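Local coordinates for protein dermonecrotic toxin (Pasteurella multocida, PDB 2EBF) that acts as a dermonecrotic, strongly mitogenic toxin that induces bone resorption and is associated with severe progressive atrophic rhinitis in pigs, at residues G47-W52 and R741-L746; L506-P511 and Q538-V543; N219-P224 and G232-L237. All coordinates share one frame; numbering follows the deposited sequence.

Interaction 1: G47-W52 and R741-L746; sequences GLEGVW and RLTRAL
Glu49 and Thr743 join a type I beta turn, Leu48 to Val51, to the tail that ends the chain at Leu746. The turn, at the start of the membrane localization region, thus packs against the C-terminal tail of the C3 region. It closes with Val51 N bonded to Leu48 O and leads into helix 54-60. Thr743 OG1 gives its proton to Glu49 OE2 over 2.7 Å, reaching the carboxylate from above its plane, 53° out of it, while the two side chains run nearly at right angles. The glutamate chain is bent, which brings its carboxylate to the threonine. A branched hydroxyl residue suits the other side. With chi1 at -60°, Thr743 holds OG1 beside its own backbone N and sends CG2 the other way, so that one residue offers a donor to Glu49 and a methyl toward the residue before the turn, CG2 lying 3.7 Å from Gly47 O.

The hydroxyl also accepts from water 1, which takes the N-H of Gly47, and from Arg45 in a weak bond. Water 2 sits 2.8 Å from Thr743 N, whose proton it accepts, and gives a weak bond to Glu49 OE1. The two waters bridge the loops beside the direct bond.

Further along, Leu746 lies against the buried Gly50, its CD2 3.5 Å from Gly50 O. Val51 turns away from the tail to helices 70-84 and 115-129. The broad, flat indole of Trp52 lies against Leu57 and Arg60 of helix 54-60 and Glu120 and Gln124 of helix 115-129; Leu746 also touches Gln124. The last leucine holds CG between its backbone N and carbonyl carbon (chi1 54°), and its CD2 meets the indole obliquely, 3.8 Å from Trp52 CD1.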
ATOM      1  N   GLY A  47      14.808  -2.618 -20.818  1.00 32.63           N
ATOM      2  CA  GLY A  47      15.402  -2.348 -22.120  1.00 32.43           C
ATOM      3  C   GLY A  47      14.476  -2.777 -23.238  1.00 32.11           C
ATOM      4  O   GLY A  47      13.777  -3.796 -23.117  1.00 31.94           O
ATOM      5  N   LEU A  48      14.467  -1.999 -24.323  1.00 31.17           N
ATOM      6  CA  LEU A  48      13.580  -2.264 -25.464  1.00 30.76           C
ATOM      7  C   LEU A  48      14.275  -2.850 -26.694  1.00 30.84           C
ATOM      8  O   LEU A  48      13.696  -2.871 -27.773  1.00 29.55           O
ATOM      9  CB  LEU A  48      12.817  -0.999 -25.843  1.00 30.85           C
ATOM     10  CG  LEU A  48      11.869  -0.457 -24.764  1.00 31.12           C
ATOM     11  CD1 LEU A  48      11.299   0.865 -25.190  1.00 30.40           C
ATOM     12  CD2 LEU A  48      10.752  -1.475 -24.452  1.00 30.73           C
ATOM     13  N   GLU A  49      15.498  -3.353 -26.522  1.00 30.95           N
ATOM     14  CA  GLU A  49      16.266  -3.915 -27.646  1.00 31.71           C
ATOM     15  C   GLU A  49      15.604  -5.121 -28.305  1.00 31.45           C
ATOM     16  O   GLU A  49      15.859  -5.408 -29.476  1.00 30.89           O
ATOM     17  CB  GLU A  49      17.696  -4.274 -27.230  1.00 32.35           C
ATOM     18  CG  GLU A  49      18.541  -3.081 -26.819  1.00 35.55           C
ATOM     19  CD  GLU A  49      18.563  -2.851 -25.312  1.00 39.69           C
ATOM     20  OE1 GLU A  49      19.617  -2.396 -24.810  1.00 43.78           O
ATOM     21  OE2 GLU A  49      17.549  -3.121 -24.626  1.00 38.30           O
ATOM     22  N   GLY A  50      14.764  -5.829 -27.553  1.00 31.00           N
ATOM     23  CA  GLY A  50      14.095  -7.009 -28.080  1.00 30.77           C
ATOM     24  C   GLY A  50      12.620  -6.832 -28.386  1.00 30.58           C
ATOM     25  O   GLY A  50      11.900  -7.816 -28.572  1.00 31.29           O
ATOM     26  N   VAL A  51      12.165  -5.583 -28.433  1.00 29.48           N
ATOM     27  CA  VAL A  51      10.769  -5.284 -28.692  1.00 28.81           C
ATOM     28  C   VAL A  51      10.698  -4.520 -30.010  1.00 28.51           C
ATOM     29  O   VAL A  51      11.369  -3.506 -30.172  1.00 28.43           O
ATOM     30  CB  VAL A  51      10.150  -4.426 -27.552  1.00 29.01           C
ATOM     31  CG1 VAL A  51       8.699  -4.074 -27.856  1.00 28.82           C
ATOM     32  CG2 VAL A  51      10.255  -5.129 -26.212  1.00 27.97           C
ATOM     33  N   TRP A  52       9.887  -5.022 -30.941  1.00 27.86           N
ATOM     34  CA  TRP A  52       9.708  -4.408 -32.247  1.00 27.60           C
ATOM     35  C   TRP A  52       9.266  -2.964 -32.118  1.00 26.76           C
ATOM     36  O   TRP A  52       8.502  -2.614 -31.209  1.00 26.09           O
ATOM     37  CB  TRP A  52       8.629  -5.134 -33.049  1.00 27.97           C
ATOM     38  CG  TRP A  52       8.984  -6.480 -33.604  1.00 28.76           C
ATOM     39  CD1 TRP A  52      10.237  -6.999 -33.832  1.00 29.57           C
ATOM     40  CD2 TRP A  52       8.053  -7.468 -34.051  1.00 29.37           C
ATOM     41  NE1 TRP A  52      10.128  -8.265 -34.380  1.00 29.00           N
ATOM     42  CE2 TRP A  52       8.799  -8.572 -34.522  1.00 28.75           C
ATOM     43  CE3 TRP A  52       6.649  -7.526 -34.095  1.00 28.89           C
ATOM     44  CZ2 TRP A  52       8.193  -9.722 -35.030  1.00 29.36           C
ATOM     45  CZ3 TRP A  52       6.047  -8.671 -34.593  1.00 29.90           C
ATOM     46  CH2 TRP A  52       6.823  -9.756 -35.053  1.00 29.64           C
ATOM     47  N   ARG A 741      23.807  -7.764 -17.424  1.00 38.21           N
ATOM     48  CA  ARG A 741      23.308  -8.557 -18.533  1.00 40.66           C
ATOM     49  C   ARG A 741      22.913  -7.675 -19.696  1.00 42.55           C
ATOM     50  O   ARG A 741      22.416  -6.567 -19.501  1.00 42.34           O
ATOM     51  CB  ARG A 741      22.049  -9.310 -18.116  1.00 40.20           C
ATOM     52  CG  ARG A 741      22.272 -10.556 -17.330  1.00 40.17           C
ATOM     53  CD  ARG A 741      20.917 -11.147 -16.964  1.00 39.79           C
ATOM     54  NE  ARG A 741      20.393 -10.587 -15.719  1.00 37.48           N
ATOM     55  CZ  ARG A 741      19.309 -11.036 -15.095  1.00 37.96           C
ATOM     56  NH1 ARG A 741      18.591 -12.036 -15.619  1.00 33.39           N
ATOM     57  NH2 ARG A 741      18.940 -10.473 -13.950  1.00 36.78           N
ATOM     58  N   LEU A 742      23.098  -8.204 -20.905  1.00 45.42           N
ATOM     59  CA  LEU A 742      22.495  -7.623 -22.100  1.00 47.81           C
ATOM     60  C   LEU A 742      20.989  -7.879 -22.059  1.00 49.54           C
ATOM     61  O   LEU A 742      20.515  -8.831 -21.406  1.00 49.22           O
ATOM     62  CB  LEU A 742      23.102  -8.219 -23.372  1.00 47.76           C
ATOM     63  CG  LEU A 742      24.547  -7.841 -23.712  1.00 49.01           C
ATOM     64  CD1 LEU A 742      25.159  -8.876 -24.653  1.00 49.82           C
ATOM     65  CD2 LEU A 742      24.622  -6.440 -24.316  1.00 49.84           C
ATOM     66  N   THR A 743      20.239  -7.016 -22.740  1.00 51.49           N
ATOM     67  CA  THR A 743      18.791  -7.185 -22.872  1.00 53.65           C
ATOM     68  C   THR A 743      18.489  -8.504 -23.608  1.00 55.28           C
ATOM     69  O   THR A 743      17.463  -9.156 -23.359  1.00 55.40           O
ATOM     70  CB  THR A 743      18.163  -5.961 -23.557  1.00 53.30           C
ATOM     71  OG1 THR A 743      18.439  -4.797 -22.766  1.00 53.55           O
ATOM     72  CG2 THR A 743      16.666  -6.114 -23.693  1.00 53.29           C
ATOM     73  N   ARG A 744      19.407  -8.888 -24.497  1.00 57.42           N
ATOM     74  CA  ARG A 744      19.469 -10.250 -25.045  1.00 59.83           C
ATOM     75  C   ARG A 744      18.112 -10.756 -25.561  1.00 60.86           C
ATOM     76  O   ARG A 744      17.611 -11.814 -25.149  1.00 61.51           O
ATOM     77  CB  ARG A 744      20.071 -11.213 -24.010  1.00 59.92           C
ATOM     78  CG  ARG A 744      20.285 -12.637 -24.500  1.00 61.89           C
ATOM     79  CD  ARG A 744      19.785 -13.621 -23.450  1.00 64.77           C
ATOM     80  NE  ARG A 744      19.157 -14.796 -24.054  1.00 67.17           N
ATOM     81  CZ  ARG A 744      18.152 -15.476 -23.505  1.00 68.54           C
ATOM     82  NH1 ARG A 744      17.645 -15.098 -22.334  1.00 68.99           N
ATOM     83  NH2 ARG A 744      17.647 -16.533 -24.132  1.00 68.57           N
ATOM     84  N   ALA A 745      17.511  -9.974 -26.446  1.00 61.76           N
ATOM     85  CA  ALA A 745      16.351 -10.426 -27.184  1.00 62.49           C
ATOM     86  C   ALA A 745      16.718 -10.327 -28.659  1.00 62.87           C
ATOM     87  O   ALA A 745      17.891 -10.521 -29.010  1.00 63.00           O
ATOM     88  CB  ALA A 745      15.161  -9.574 -26.845  1.00 62.63           C
ATOM     89  N   LEU A 746      15.745 -10.039 -29.521  1.00 63.06           N
ATOM     90  CA  LEU A 746      16.049  -9.760 -30.925  1.00 63.43           C
ATOM     91  C   LEU A 746      16.538  -8.320 -31.118  1.00 63.50           C
ATOM     92  O   LEU A 746      17.434  -7.856 -30.409  1.00 63.56           O
ATOM     93  CB  LEU A 746      14.863 -10.083 -31.857  1.00 63.44           C
ATOM     94  CG  LEU A 746      13.422  -9.554 -31.726  1.00 63.68           C
ATOM     95  CD1 LEU A 746      12.723 -10.142 -30.503  1.00 64.05           C
ATOM     96  CD2 LEU A 746      13.300  -8.020 -31.771  1.00 62.77           C
TER
HETATM   97  O   HOH W   1      16.940  -5.029 -20.111  1.00 57.36           O
HETATM   98  O   HOH W   2      21.728  -4.775 -23.466  1.00 46.50           O

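Interaction 2: L506-P511 and Q538-V543; sequences LLNSTP and QFLPDV
Ser509 and Asp542 are joined by two hydrogen bonds to one carboxylate. Asp542 OD1 takes the backbone N-H of Ser509 at 2.8 Å, approached from above the carboxylate plane, while OD2 receives the hydroxyl proton from Ser509 OG at 2.7 Å on its syn lone pair. Serine suits the place because its short side chain puts a hydroxyl next to its own N-H; with OG beside the backbone N (chi1 -59°), both donors face the carboxylate. Each carboxylate oxygen has a further partner: OD2 makes a salt bridge to Arg547 and OD1 accepts from water 5, which also takes the N-H of Val543. Tyr338 hydrogen-bonds to Ser509 OG, so both residues are held from outside as well.

Asn508, one residue earlier, where the chain leaves helix 504-507, brings an amide that both gives and accepts. ND2 donates to Leu540 O over 3.0 Å at an N-H...O angle of 147°, arriving 54° out of the carbonyl plane, and gives another hydrogen to water 4, itself a donor to Pro541 O. OD1 accepts from Gln522 and from water 3, which sits 2.7 Å from Leu540 O and donates to it as well. Thus the amide of a buried residue has partners at both ends.

Beside these polar groups, Leu507 CD1 meets Leu540 CD1 at 3.7 Å, the two side chains crossing at about a right angle. The loop after helix 504-507, which follows parallel strand 498-502, here meets the chain leaving the antiparallel edge strand 537-539 of the six-stranded mixed beta-sheet in the alpha/beta part of the C2 region.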
ATOM      1  N   LEU A 506     -12.647  -4.095  14.528  1.00 31.91           N
ATOM      2  CA  LEU A 506     -11.784  -2.931  14.328  1.00 30.47           C
ATOM      3  C   LEU A 506     -11.036  -2.581  15.608  1.00 30.11           C
ATOM      4  O   LEU A 506      -9.928  -2.050  15.563  1.00 30.03           O
ATOM      5  CB  LEU A 506     -12.603  -1.723  13.841  1.00 30.04           C
ATOM      6  CG  LEU A 506     -13.467  -1.921  12.584  1.00 29.71           C
ATOM      7  CD1 LEU A 506     -14.297  -0.675  12.308  1.00 28.39           C
ATOM      8  CD2 LEU A 506     -12.612  -2.292  11.349  1.00 29.97           C
ATOM      9  N   LEU A 507     -11.658  -2.895  16.740  1.00 29.68           N
ATOM     10  CA  LEU A 507     -11.191  -2.479  18.063  1.00 29.32           C
ATOM     11  C   LEU A 507      -9.840  -3.054  18.450  1.00 28.86           C
ATOM     12  O   LEU A 507      -8.905  -2.303  18.728  1.00 28.74           O
ATOM     13  CB  LEU A 507     -12.224  -2.876  19.124  1.00 29.42           C
ATOM     14  CG  LEU A 507     -13.589  -2.181  19.059  1.00 31.45           C
ATOM     15  CD1 LEU A 507     -14.556  -2.789  20.059  1.00 31.91           C
ATOM     16  CD2 LEU A 507     -13.416  -0.710  19.334  1.00 31.08           C
ATOM     17  N   ASN A 508      -9.770  -4.387  18.492  1.00 27.97           N
ATOM     18  CA  ASN A 508      -8.571  -5.132  18.879  1.00 27.88           C
ATOM     19  C   ASN A 508      -7.899  -5.799  17.679  1.00 27.62           C
ATOM     20  O   ASN A 508      -8.270  -5.529  16.532  1.00 27.83           O
ATOM     21  CB  ASN A 508      -8.926  -6.172  19.953  1.00 27.54           C
ATOM     22  CG  ASN A 508      -9.166  -5.535  21.320  1.00 27.31           C
ATOM     23  OD1 ASN A 508      -8.355  -4.733  21.800  1.00 27.86           O
ATOM     24  ND2 ASN A 508     -10.282  -5.890  21.950  1.00 28.74           N
ATOM     25  N   SER A 509      -6.919  -6.664  17.938  1.00 27.69           N
ATOM     26  CA  SER A 509      -6.099  -7.226  16.865  1.00 27.78           C
ATOM     27  C   SER A 509      -6.874  -8.181  15.983  1.00 27.53           C
ATOM     28  O   SER A 509      -7.866  -8.772  16.414  1.00 28.16           O
ATOM     29  CB  SER A 509      -4.830  -7.895  17.407  1.00 27.48           C
ATOM     30  OG  SER A 509      -4.034  -6.962  18.126  1.00 27.57           O
ATOM     31  N   THR A 510      -6.436  -8.291  14.734  1.00 27.66           N
ATOM     32  CA  THR A 510      -6.983  -9.242  13.770  1.00 27.86           C
ATOM     33  C   THR A 510      -5.802  -9.771  12.936  1.00 28.31           C
ATOM     34  O   THR A 510      -4.711  -9.185  12.981  1.00 28.23           O
ATOM     35  CB  THR A 510      -8.004  -8.586  12.815  1.00 27.87           C
ATOM     36  OG1 THR A 510      -7.456  -7.354  12.319  1.00 28.04           O
ATOM     37  CG2 THR A 510      -9.366  -8.339  13.510  1.00 27.59           C
ATOM     38  N   PRO A 511      -5.993 -10.897  12.221  1.00 28.86           N
ATOM     39  CA  PRO A 511      -4.939 -11.442  11.348  1.00 28.83           C
ATOM     40  C   PRO A 511      -4.425 -10.480  10.273  1.00 28.97           C
ATOM     41  O   PRO A 511      -5.222  -9.867   9.548  1.00 29.07           O
ATOM     42  CB  PRO A 511      -5.624 -12.648  10.703  1.00 28.70           C
ATOM     43  CG  PRO A 511      -6.602 -13.100  11.728  1.00 29.30           C
ATOM     44  CD  PRO A 511      -7.174 -11.786  12.241  1.00 28.87           C
ATOM     45  N   GLN A 538     -17.483  -3.371  30.705  1.00 33.43           N
ATOM     46  CA  GLN A 538     -16.296  -4.181  30.931  1.00 33.73           C
ATOM     47  C   GLN A 538     -15.263  -4.097  29.831  1.00 32.80           C
ATOM     48  O   GLN A 538     -15.576  -3.747  28.697  1.00 32.60           O
ATOM     49  CB  GLN A 538     -16.683  -5.637  31.168  1.00 34.41           C
ATOM     50  CG  GLN A 538     -17.513  -6.246  30.075  1.00 37.96           C
ATOM     51  CD  GLN A 538     -18.455  -7.320  30.598  1.00 42.75           C
ATOM     52  OE1 GLN A 538     -18.525  -7.575  31.805  1.00 45.02           O
ATOM     53  NE2 GLN A 538     -19.183  -7.958  29.687  1.00 44.85           N
ATOM     54  N   PHE A 539     -14.036  -4.440  30.206  1.00 31.83           N
ATOM     55  CA  PHE A 539     -12.899  -4.479  29.309  1.00 30.88           C
ATOM     56  C   PHE A 539     -13.071  -5.570  28.264  1.00 31.01           C
ATOM     57  O   PHE A 539     -13.607  -6.646  28.550  1.00 30.55           O
ATOM     58  CB  PHE A 539     -11.636  -4.714  30.131  1.00 30.70           C
ATOM     59  CG  PHE A 539     -10.368  -4.752  29.325  1.00 29.25           C
ATOM     60  CD1 PHE A 539      -9.598  -5.909  29.284  1.00 27.84           C
ATOM     61  CD2 PHE A 539      -9.935  -3.631  28.624  1.00 28.97           C
ATOM     62  CE1 PHE A 539      -8.415  -5.947  28.556  1.00 27.24           C
ATOM     63  CE2 PHE A 539      -8.747  -3.661  27.887  1.00 27.66           C
ATOM     64  CZ  PHE A 539      -7.995  -4.817  27.850  1.00 28.68           C
ATOM     65  N   LEU A 540     -12.612  -5.272  27.055  1.00 30.71           N
ATOM     66  CA  LEU A 540     -12.626  -6.203  25.946  1.00 31.78           C
ATOM     67  C   LEU A 540     -11.165  -6.547  25.619  1.00 31.41           C
ATOM     68  O   LEU A 540     -10.509  -5.792  24.917  1.00 31.21           O
ATOM     69  CB  LEU A 540     -13.271  -5.523  24.744  1.00 32.08           C
ATOM     70  CG  LEU A 540     -14.239  -6.189  23.774  1.00 34.61           C
ATOM     71  CD1 LEU A 540     -14.022  -5.546  22.408  1.00 35.14           C
ATOM     72  CD2 LEU A 540     -14.056  -7.691  23.673  1.00 36.44           C
ATOM     73  N   PRO A 541     -10.644  -7.663  26.173  1.00 31.61           N
ATOM     74  CA  PRO A 541      -9.234  -8.044  25.999  1.00 31.49           C
ATOM     75  C   PRO A 541      -8.833  -8.344  24.564  1.00 31.26           C
ATOM     76  O   PRO A 541      -9.656  -8.792  23.770  1.00 31.63           O
ATOM     77  CB  PRO A 541      -9.096  -9.318  26.847  1.00 31.69           C
ATOM     78  CG  PRO A 541     -10.464  -9.835  26.997  1.00 31.88           C
ATOM     79  CD  PRO A 541     -11.363  -8.627  27.028  1.00 31.91           C
ATOM     80  N   ASP A 542      -7.566  -8.098  24.244  1.00 31.67           N
ATOM     81  CA  ASP A 542      -7.017  -8.483  22.946  1.00 32.42           C
ATOM     82  C   ASP A 542      -6.624  -9.952  23.032  1.00 32.98           C
ATOM     83  O   ASP A 542      -5.596 -10.293  23.615  1.00 34.27           O
ATOM     84  CB  ASP A 542      -5.798  -7.624  22.592  1.00 31.77           C
ATOM     85  CG  ASP A 542      -5.420  -7.718  21.118  1.00 31.68           C
ATOM     86  OD1 ASP A 542      -6.289  -8.068  20.296  1.00 31.48           O
ATOM     87  OD2 ASP A 542      -4.254  -7.424  20.782  1.00 30.48           O
ATOM     88  N   VAL A 543      -7.461 -10.818  22.475  1.00 33.46           N
ATOM     89  CA  VAL A 543      -7.304 -12.260  22.631  1.00 33.20           C
ATOM     90  C   VAL A 543      -6.127 -12.814  21.800  1.00 32.77           C
ATOM     91  O   VAL A 543      -5.844 -12.321  20.709  1.00 32.04           O
ATOM     92  CB  VAL A 543      -8.649 -13.005  22.356  1.00 33.49           C
ATOM     93  CG1 VAL A 543      -8.924 -13.179  20.873  1.00 32.98           C
ATOM     94  CG2 VAL A 543      -8.672 -14.329  23.056  1.00 34.92           C
TER
HETATM   95  O   HOH W   3      -8.880  -3.668  24.511  1.00 26.36           O
HETATM   96  O   HOH W   4     -11.055  -8.752  21.252  1.00 55.15           O
HETATM   97  O   HOH W   5      -8.550  -9.524  19.667  1.00 45.35           O

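Interaction 3: N219-P224 and G232-L237; sequences NYWELP and GSNSAL
The indole of Trp221 is sandwiched. On one face lie Asn219 CB and Glu222 CG, both offset toward the rim; on the opposite face Gly232 O stands over the ring centre, 3.2 Å above the plane, with Ser233 N nearer the rim. Asn234 OD1 is at the edge, in the ring plane, 3.3 Å from Trp221 CD1. The Gly232-Ser233 backbone lies over the second face, and Gly232 brings no side chain: its CA makes a CH-pi contact with the six-membered ring, and Ser233 CA makes another with the five-membered ring, 3.7 Å from its centroid. Trp221 reaches this place with CG between its backbone N and carbonyl carbon (chi1 52°). Its NE1 donates to Asn219 OD1 at 2.9 Å, a bent bond that, with the packing on both faces, favours this rotation of the indole.

Asn234 OD1 also lies in plane at the edge of the Tyr220 ring and accepts a weak hydrogen bond from Tyr220 N, 3.0 Å away with an angle of 128°. Its ND2 donates to Phe213 O and Thr218 O, so an amide serves the preceding loop from both ends. The branched Leu237 puts CD1 3.7 Å from Tyr220 CB.

Ser233 occupies the N-cap position of helix 234-248, and the 219-222 loop packs on its first turn through Asn234 and Leu237, while Tyr220 extends to Thr291, Ser294 and Met295 of helix 288-300.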
ATOM      1  N   ASN A 219     -40.733  -7.232 -12.764  1.00 52.05           N
ATOM      2  CA  ASN A 219     -41.459  -6.121 -13.363  1.00 52.09           C
ATOM      3  C   ASN A 219     -41.788  -5.087 -12.299  1.00 52.14           C
ATOM      4  O   ASN A 219     -42.891  -5.073 -11.746  1.00 51.98           O
ATOM      5  CB  ASN A 219     -42.741  -6.607 -14.044  1.00 52.07           C
ATOM      6  CG  ASN A 219     -42.472  -7.422 -15.291  1.00 52.37           C
ATOM      7  OD1 ASN A 219     -41.608  -7.080 -16.104  1.00 52.03           O
ATOM      8  ND2 ASN A 219     -43.225  -8.505 -15.457  1.00 52.83           N
ATOM      9  N   TYR A 220     -40.819  -4.223 -12.016  1.00 52.19           N
ATOM     10  CA  TYR A 220     -40.993  -3.168 -11.025  1.00 52.19           C
ATOM     11  C   TYR A 220     -42.118  -2.195 -11.414  1.00 52.19           C
ATOM     12  O   TYR A 220     -42.655  -1.478 -10.564  1.00 51.89           O
ATOM     13  CB  TYR A 220     -39.671  -2.431 -10.783  1.00 52.22           C
ATOM     14  CG  TYR A 220     -38.580  -3.297 -10.180  1.00 52.07           C
ATOM     15  CD1 TYR A 220     -37.610  -3.885 -10.983  1.00 52.04           C
ATOM     16  CD2 TYR A 220     -38.521  -3.526  -8.802  1.00 52.32           C
ATOM     17  CE1 TYR A 220     -36.607  -4.681 -10.434  1.00 52.33           C
ATOM     18  CE2 TYR A 220     -37.521  -4.320  -8.244  1.00 52.18           C
ATOM     19  CZ  TYR A 220     -36.565  -4.892  -9.067  1.00 52.40           C
ATOM     20  OH  TYR A 220     -35.571  -5.680  -8.528  1.00 52.24           O
ATOM     21  N   TRP A 221     -42.479  -2.197 -12.696  1.00 52.19           N
ATOM     22  CA  TRP A 221     -43.524  -1.316 -13.227  1.00 52.34           C
ATOM     23  C   TRP A 221     -44.942  -1.765 -12.855  1.00 52.37           C
ATOM     24  O   TRP A 221     -45.884  -0.962 -12.888  1.00 52.24           O
ATOM     25  CB  TRP A 221     -43.376  -1.154 -14.746  1.00 52.39           C
ATOM     26  CG  TRP A 221     -43.284  -2.448 -15.501  1.00 52.61           C
ATOM     27  CD1 TRP A 221     -42.165  -3.212 -15.692  1.00 52.45           C
ATOM     28  CD2 TRP A 221     -44.352  -3.125 -16.177  1.00 52.72           C
ATOM     29  NE1 TRP A 221     -42.472  -4.322 -16.442  1.00 52.39           N
ATOM     30  CE2 TRP A 221     -43.807  -4.295 -16.750  1.00 52.53           C
ATOM     31  CE3 TRP A 221     -45.719  -2.857 -16.349  1.00 52.66           C
ATOM     32  CZ2 TRP A 221     -44.578  -5.197 -17.485  1.00 52.58           C
ATOM     33  CZ3 TRP A 221     -46.486  -3.754 -17.080  1.00 52.38           C
ATOM     34  CH2 TRP A 221     -45.914  -4.911 -17.636  1.00 52.68           C
ATOM     35  N   GLU A 222     -45.080  -3.039 -12.494  1.00 52.46           N
ATOM     36  CA  GLU A 222     -46.362  -3.604 -12.075  1.00 52.75           C
ATOM     37  C   GLU A 222     -46.690  -3.287 -10.614  1.00 52.85           C
ATOM     38  O   GLU A 222     -47.858  -3.302 -10.215  1.00 52.75           O
ATOM     39  CB  GLU A 222     -46.384  -5.113 -12.328  1.00 52.70           C
ATOM     40  CG  GLU A 222     -46.354  -5.462 -13.815  1.00 53.06           C
ATOM     41  CD  GLU A 222     -46.445  -6.950 -14.107  1.00 53.17           C
ATOM     42  OE1 GLU A 222     -46.012  -7.772 -13.270  1.00 53.57           O
ATOM     43  OE2 GLU A 222     -46.944  -7.295 -15.197  1.00 54.18           O
ATOM     44  N   LEU A 223     -45.651  -2.986  -9.834  1.00 52.91           N
ATOM     45  CA  LEU A 223     -45.774  -2.684  -8.405  1.00 52.94           C
ATOM     46  C   LEU A 223     -46.763  -1.543  -8.089  1.00 52.75           C
ATOM     47  O   LEU A 223     -46.833  -0.551  -8.824  1.00 52.64           O
ATOM     48  CB  LEU A 223     -44.383  -2.395  -7.799  1.00 53.00           C
ATOM     49  CG  LEU A 223     -43.471  -3.543  -7.312  1.00 53.34           C
ATOM     50  CD1 LEU A 223     -44.131  -4.388  -6.218  1.00 53.73           C
ATOM     51  CD2 LEU A 223     -42.974  -4.450  -8.437  1.00 53.94           C
ATOM     52  N   PRO A 224     -47.536  -1.690  -6.993  1.00 52.73           N
ATOM     53  CA  PRO A 224     -48.578  -0.728  -6.609  1.00 52.67           C
ATOM     54  C   PRO A 224     -48.137   0.743  -6.571  1.00 52.76           C
ATOM     55  O   PRO A 224     -48.934   1.625  -6.904  1.00 52.64           O
ATOM     56  CB  PRO A 224     -48.978  -1.195  -5.206  1.00 52.68           C
ATOM     57  CG  PRO A 224     -48.696  -2.647  -5.209  1.00 52.69           C
ATOM     58  CD  PRO A 224     -47.467  -2.821  -6.047  1.00 52.70           C
ATOM     59  N   GLY A 232     -45.112   0.838 -18.785  1.00 50.90           N
ATOM     60  CA  GLY A 232     -45.159  -0.585 -19.128  1.00 50.52           C
ATOM     61  C   GLY A 232     -43.855  -1.371 -19.124  1.00 50.35           C
ATOM     62  O   GLY A 232     -43.840  -2.546 -19.509  1.00 50.47           O
ATOM     63  N   SER A 233     -42.760  -0.740 -18.696  1.00 49.88           N
ATOM     64  CA  SER A 233     -41.461  -1.422 -18.589  1.00 49.34           C
ATOM     65  C   SER A 233     -40.593  -0.836 -17.470  1.00 49.06           C
ATOM     66  O   SER A 233     -40.883   0.249 -16.956  1.00 48.91           O
ATOM     67  CB  SER A 233     -40.708  -1.397 -19.926  1.00 49.25           C
ATOM     68  OG  SER A 233     -40.341  -0.078 -20.292  1.00 49.01           O
ATOM     69  N   ASN A 234     -39.538  -1.562 -17.097  1.00 48.68           N
ATOM     70  CA  ASN A 234     -38.588  -1.087 -16.087  1.00 48.33           C
ATOM     71  C   ASN A 234     -37.870   0.171 -16.560  1.00 48.34           C
ATOM     72  O   ASN A 234     -37.790   1.156 -15.829  1.00 48.22           O
ATOM     73  CB  ASN A 234     -37.580  -2.178 -15.714  1.00 48.00           C
ATOM     74  CG  ASN A 234     -38.206  -3.313 -14.922  1.00 47.45           C
ATOM     75  OD1 ASN A 234     -39.222  -3.139 -14.247  1.00 47.70           O
ATOM     76  ND2 ASN A 234     -37.595  -4.484 -14.994  1.00 45.92           N
ATOM     77  N   SER A 235     -37.384   0.138 -17.799  1.00 48.40           N
ATOM     78  CA  SER A 235     -36.709   1.282 -18.413  1.00 48.67           C
ATOM     79  C   SER A 235     -37.601   2.520 -18.543  1.00 48.85           C
ATOM     80  O   SER A 235     -37.098   3.642 -18.646  1.00 48.99           O
ATOM     81  CB  SER A 235     -36.141   0.894 -19.781  1.00 48.67           C
ATOM     82  OG  SER A 235     -37.168   0.524 -20.682  1.00 48.83           O
ATOM     83  N   ALA A 236     -38.917   2.311 -18.533  1.00 48.91           N
ATOM     84  CA  ALA A 236     -39.888   3.406 -18.582  1.00 49.02           C
ATOM     85  C   ALA A 236     -40.085   4.081 -17.217  1.00 49.13           C
ATOM     86  O   ALA A 236     -40.355   5.284 -17.152  1.00 49.08           O
ATOM     87  CB  ALA A 236     -41.217   2.917 -19.134  1.00 48.98           C
ATOM     88  N   LEU A 237     -39.955   3.299 -16.143  1.00 49.21           N
ATOM     89  CA  LEU A 237     -40.009   3.816 -14.767  1.00 49.53           C
ATOM     90  C   LEU A 237     -38.855   4.763 -14.467  1.00 49.69           C
ATOM     91  O   LEU A 237     -39.006   5.736 -13.722  1.00 49.67           O
ATOM     92  CB  LEU A 237     -39.921   2.670 -13.756  1.00 49.40           C
ATOM     93  CG  LEU A 237     -41.040   1.664 -13.521  1.00 49.47           C
ATOM     94  CD1 LEU A 237     -40.599   0.737 -12.419  1.00 49.00           C
ATOM     95  CD2 LEU A 237     -42.356   2.348 -13.142  1.00 49.49           C
TER

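How the interactions relate
The three contacts are widely spread over this C-terminal portion of the toxin, and none touches another. After the first segment of interaction 1, the chain passes through interaction 3, then interaction 2, and returns at 741-746. The centres of interactions 2 and 3 lie about 48 Å apart. Those of interactions 1 and 2 are about 54 Å apart, and those of interactions 1 and 3 about 60 Å. Interactions 2 and 3 both lie in the C2 region, interaction 2 starting from edge strand 537-539 of its mixed beta-sheet, interaction 3 at the start of helix 234-248. Interaction 1 instead brings the membrane localization region against the tail of C3, linking regions distant in sequence.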